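Local coordinates for protein alcohol dehydrogenase IV (Corynebacterium glutamicum, PDB 3IV7) that probably reduces maleylacetate with NAD(P)H, as a member of the iron-containing alcohol dehydrogenase family, at residues A[82-87]-A[111-116]; A[92-95]-A[100-103]. All blocks are in the same frame, centred on the assembly; numbering follows the deposited sequence.

Contact 1: residues A[82-87]-A[111-116]; sequences AVATDN and TALPIV
Thr-85 and Thr-111 meet through methyl groups, with no flat group at the interface. The one flat side chain nearby, the amide of Asn-87, is turned back to its own helix. Its ND2 gives a bond of 2.8 Å to Val-83 O, which lies close to the amide plane. The N-H...O angle is 157°. Asn-87 N binds the same Val-83 O at 3.0 Å from the other face of the carbonyl plane. Two donors thus grip this oxygen where helix 74-86 ends.

Across the contact, Thr-85 CG2 lies 3.8 Å from Thr-111 CG2, and the two side chains cross at a slant. Their hydroxyls face their own chain. Thr-85 OG1 lies near both Arg-81 O and Ala-82 O, about one turn back in its own helix.

The C-terminal ends of helices 74-86 and 98-111 meet here, beside the parallel sheet of a Rossmann-like domain. Ala-112 leaves helix 98-111 with positive phi, and the chain then enters strand 115-119. An ST turn spans this exit. Thr-111 OG1 accepts from Leu-113 N at 3.2 Å, with an N-H...O angle of 160°. The same hydroxyl bonds Ile-107 O one helical turn back.

With CG anti to the carbonyl carbon (chi1 -75°), Leu-113 points its CD1 methyl at the CB of buried Ala-84, 4.0 Å away. On the helix side, Ala-84 also packs on Ile-107. Leu-113 touches Ile-89.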
# COMPACT_ATOMS: atom_id res chain seq x y z
N ALA A 82 -14.87 21.76 -21.05
CA ALA A 82 -15.94 21.97 -22.03
C ALA A 82 -15.89 20.90 -23.15
O ALA A 82 -16.93 20.35 -23.53
CB ALA A 82 -15.84 23.37 -22.62
N VAL A 83 -14.71 20.65 -23.69
CA VAL A 83 -14.52 19.58 -24.69
C VAL A 83 -15.05 18.23 -24.14
O VAL A 83 -15.86 17.54 -24.81
CB VAL A 83 -13.03 19.45 -25.10
CG1 VAL A 83 -12.79 18.20 -25.93
CG2 VAL A 83 -12.59 20.70 -25.88
N ALA A 84 -14.64 17.90 -22.91
CA ALA A 84 -15.10 16.69 -22.24
C ALA A 84 -16.63 16.62 -22.18
O ALA A 84 -17.25 15.63 -22.61
CB ALA A 84 -14.50 16.60 -20.80
N THR A 85 -17.24 17.66 -21.63
CA THR A 85 -18.67 17.68 -21.44
C THR A 85 -19.44 17.77 -22.79
O THR A 85 -20.41 17.05 -22.99
CB THR A 85 -19.09 18.83 -20.50
OG1 THR A 85 -18.68 20.07 -21.07
CG2 THR A 85 -18.46 18.68 -19.15
N ASP A 86 -19.01 18.64 -23.69
CA ASP A 86 -19.68 18.81 -24.99
C ASP A 86 -19.70 17.52 -25.81
O ASP A 86 -20.62 17.28 -26.58
CB ASP A 86 -19.00 19.89 -25.83
CG ASP A 86 -19.24 21.30 -25.29
OD1 ASP A 86 -20.06 21.46 -24.36
OD2 ASP A 86 -18.59 22.24 -25.80
N ASN A 87 -18.66 16.71 -25.66
CA ASN A 87 -18.51 15.51 -26.46
C ASN A 87 -18.97 14.27 -25.72
O ASN A 87 -18.78 13.14 -26.20
CB ASN A 87 -17.06 15.37 -26.91
CG ASN A 87 -16.70 16.39 -27.97
OD1 ASN A 87 -17.07 16.24 -29.13
ND2 ASN A 87 -15.93 17.40 -27.60
N THR A 111 -16.00 17.31 -13.54
CA THR A 111 -16.82 16.33 -14.26
C THR A 111 -16.94 14.98 -13.54
O THR A 111 -17.81 14.19 -13.86
CB THR A 111 -16.21 16.02 -15.64
OG1 THR A 111 -14.93 15.42 -15.47
CG2 THR A 111 -16.07 17.30 -16.48
N ALA A 112 -16.03 14.72 -12.60
CA ALA A 112 -15.99 13.43 -11.93
C ALA A 112 -15.63 12.27 -12.88
O ALA A 112 -15.77 11.13 -12.52
CB ALA A 112 -17.38 13.13 -11.19
N LEU A 113 -15.09 12.58 -14.07
CA LEU A 113 -14.73 11.54 -15.02
C LEU A 113 -13.53 10.75 -14.52
O LEU A 113 -12.61 11.32 -13.94
CB LEU A 113 -14.41 12.12 -16.40
CG LEU A 113 -15.62 12.59 -17.22
CD1 LEU A 113 -15.11 13.40 -18.41
CD2 LEU A 113 -16.52 11.35 -17.69
N PRO A 114 -13.51 9.47 -14.81
CA PRO A 114 -12.38 8.65 -14.43
C PRO A 114 -11.21 8.88 -15.35
O PRO A 114 -11.39 9.25 -16.54
CB PRO A 114 -12.92 7.22 -14.59
CG PRO A 114 -14.01 7.34 -15.55
CD PRO A 114 -14.63 8.66 -15.34
N ILE A 115 -10.02 8.71 -14.80
CA ILE A 115 -8.80 8.93 -15.54
C ILE A 115 -7.97 7.66 -15.59
O ILE A 115 -7.78 6.99 -14.56
CB ILE A 115 -7.92 9.97 -14.83
CG1 ILE A 115 -8.57 11.35 -14.84
CG2 ILE A 115 -6.53 10.03 -15.47
CD1 ILE A 115 -7.85 12.30 -13.85
N VAL A 116 -7.49 7.31 -16.78
CA VAL A 116 -6.46 6.29 -16.91
C VAL A 116 -5.16 7.05 -17.23
O VAL A 116 -5.10 7.76 -18.21
CB VAL A 116 -6.77 5.26 -18.03
CG1 VAL A 116 -5.61 4.29 -18.21
CG2 VAL A 116 -8.09 4.49 -17.74

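Contact 2: residues A[92-95]-A[100-103]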
# COMPACT_ATOMS: atom_id res chain seq x y z
N LEU A 92 -11.25 9.63 -19.44
CA LEU A 92 -10.06 10.44 -19.71
C LEU A 92 -8.83 9.53 -19.75
O LEU A 92 -8.64 8.70 -18.85
CB LEU A 92 -9.85 11.48 -18.59
CG LEU A 92 -10.98 12.47 -18.35
CD1 LEU A 92 -10.69 13.37 -17.15
CD2 LEU A 92 -11.21 13.27 -19.58
N VAL A 93 -8.02 9.66 -20.79
CA VAL A 93 -6.75 8.94 -20.85
C VAL A 93 -5.64 9.96 -21.08
O VAL A 93 -5.71 10.73 -22.01
CB VAL A 93 -6.71 7.85 -22.01
CG1 VAL A 93 -5.38 7.12 -21.96
CG2 VAL A 93 -7.90 6.84 -21.92
N CYS A 94 -4.64 10.00 -20.20
CA CYS A 94 -3.58 10.96 -20.38
C CYS A 94 -2.26 10.29 -20.59
O CYS A 94 -1.92 9.35 -19.89
CB CYS A 94 -3.52 11.97 -19.21
SG CYS A 94 -3.54 11.24 -17.53
N VAL A 95 -1.53 10.76 -21.59
CA VAL A 95 -0.24 10.18 -21.93
C VAL A 95 0.83 11.27 -21.88
O VAL A 95 0.84 12.18 -22.72
CB VAL A 95 -0.28 9.59 -23.31
CG1 VAL A 95 1.08 8.88 -23.61
CG2 VAL A 95 -1.50 8.64 -23.46
N THR A 100 0.44 17.09 -18.25
CA THR A 100 -0.58 16.37 -18.98
C THR A 100 -1.53 15.68 -18.01
O THR A 100 -2.73 15.79 -18.12
CB THR A 100 0.06 15.35 -19.89
OG1 THR A 100 1.07 15.99 -20.69
CG2 THR A 100 -1.02 14.71 -20.80
N ILE A 101 -0.96 14.99 -17.05
CA ILE A 101 -1.74 14.37 -15.99
C ILE A 101 -2.47 15.48 -15.23
O ILE A 101 -3.63 15.30 -14.82
CB ILE A 101 -0.85 13.55 -15.05
CG1 ILE A 101 -0.26 12.32 -15.79
CG2 ILE A 101 -1.66 13.10 -13.83
CD1 ILE A 101 0.96 11.66 -15.09
N GLY A 102 -1.82 16.62 -15.08
CA GLY A 102 -2.41 17.76 -14.36
C GLY A 102 -3.71 18.24 -15.00
O GLY A 102 -4.68 18.59 -14.29
N LEU A 103 -3.75 18.28 -16.34
CA LEU A 103 -4.93 18.71 -17.05
C LEU A 103 -6.06 17.68 -16.93
O LEU A 103 -7.22 18.05 -16.75
CB LEU A 103 -4.61 19.02 -18.53
CG LEU A 103 -5.77 19.60 -19.35
CD1 LEU A 103 -6.28 20.90 -18.76
CD2 LEU A 103 -5.38 19.80 -20.86
O HOH W 1 1.80 14.76 -23.03
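Cys-94 has SG between its backbone N and carbonyl carbon (chi1 49°), which sets the sulfur against Ile-101. Thr-100 has CG2 anti to the backbone N and OG1 beside it (chi1 -52°), so its methyl faces the strand while its hydroxyl reaches a water.

The sulfur lies alongside the helix. SG is 3.9 Å from Ile-101 CG1 and equally 3.9 Å from Ile-101 CA. It therefore rests on both the root and the first branch of that residue. Thr-100 CG2 sits 4.0 Å from Cys-94 CB and 3.7 Å from Val-95 O. This one methyl fills the angle between strand and helix. All four touching residues are buried.

No direct hydrogen bond joins the segments. One water bridges them instead. It donates to Val-95 O at 2.8 Å and accepts from Thr-100 OG1 at 2.7 Å. The bridge gives both buried oxygens a polar partner and fixes the direction of the threonine proton.

Val-95 takes part through its carbonyl oxygen; its side chain starts away from the helix. Cys-94 also touches Ala-104 on the same helix, and both Ile-115 and Ala-117 on the next strand.

Strand 91-96 and helix 98-111 are the first two elements of a beta-alpha-beta unit. The tight, glycine-rich turn between them is consistent with the dinucleotide-binding loop of iron-containing alcohol dehydrogenases.

Contact 2 is nested inside the loop closed by contact 1, and their centres lie about 11 Å apart. Strands 91-96 and 115-119 are parallel neighbours in one sheet, which ties the two contacts directly. The backbone N and O of Leu-92 both bond to strand 115-119 or its lead-in: N is 2.9 Å from Pro-114 O and O is 2.7 Å from Val-116 N, both probable hydrogen bonds. Ile-115 packs from strand 115-119, with CG1 3.7 Å from Leu-92 CD1 and CG2 3.8 Å from Cys-94 SG. Contact 2 lies by the start of helix 98-111, near the probable cofactor loop. Contact 1 lies at the far end of that helix.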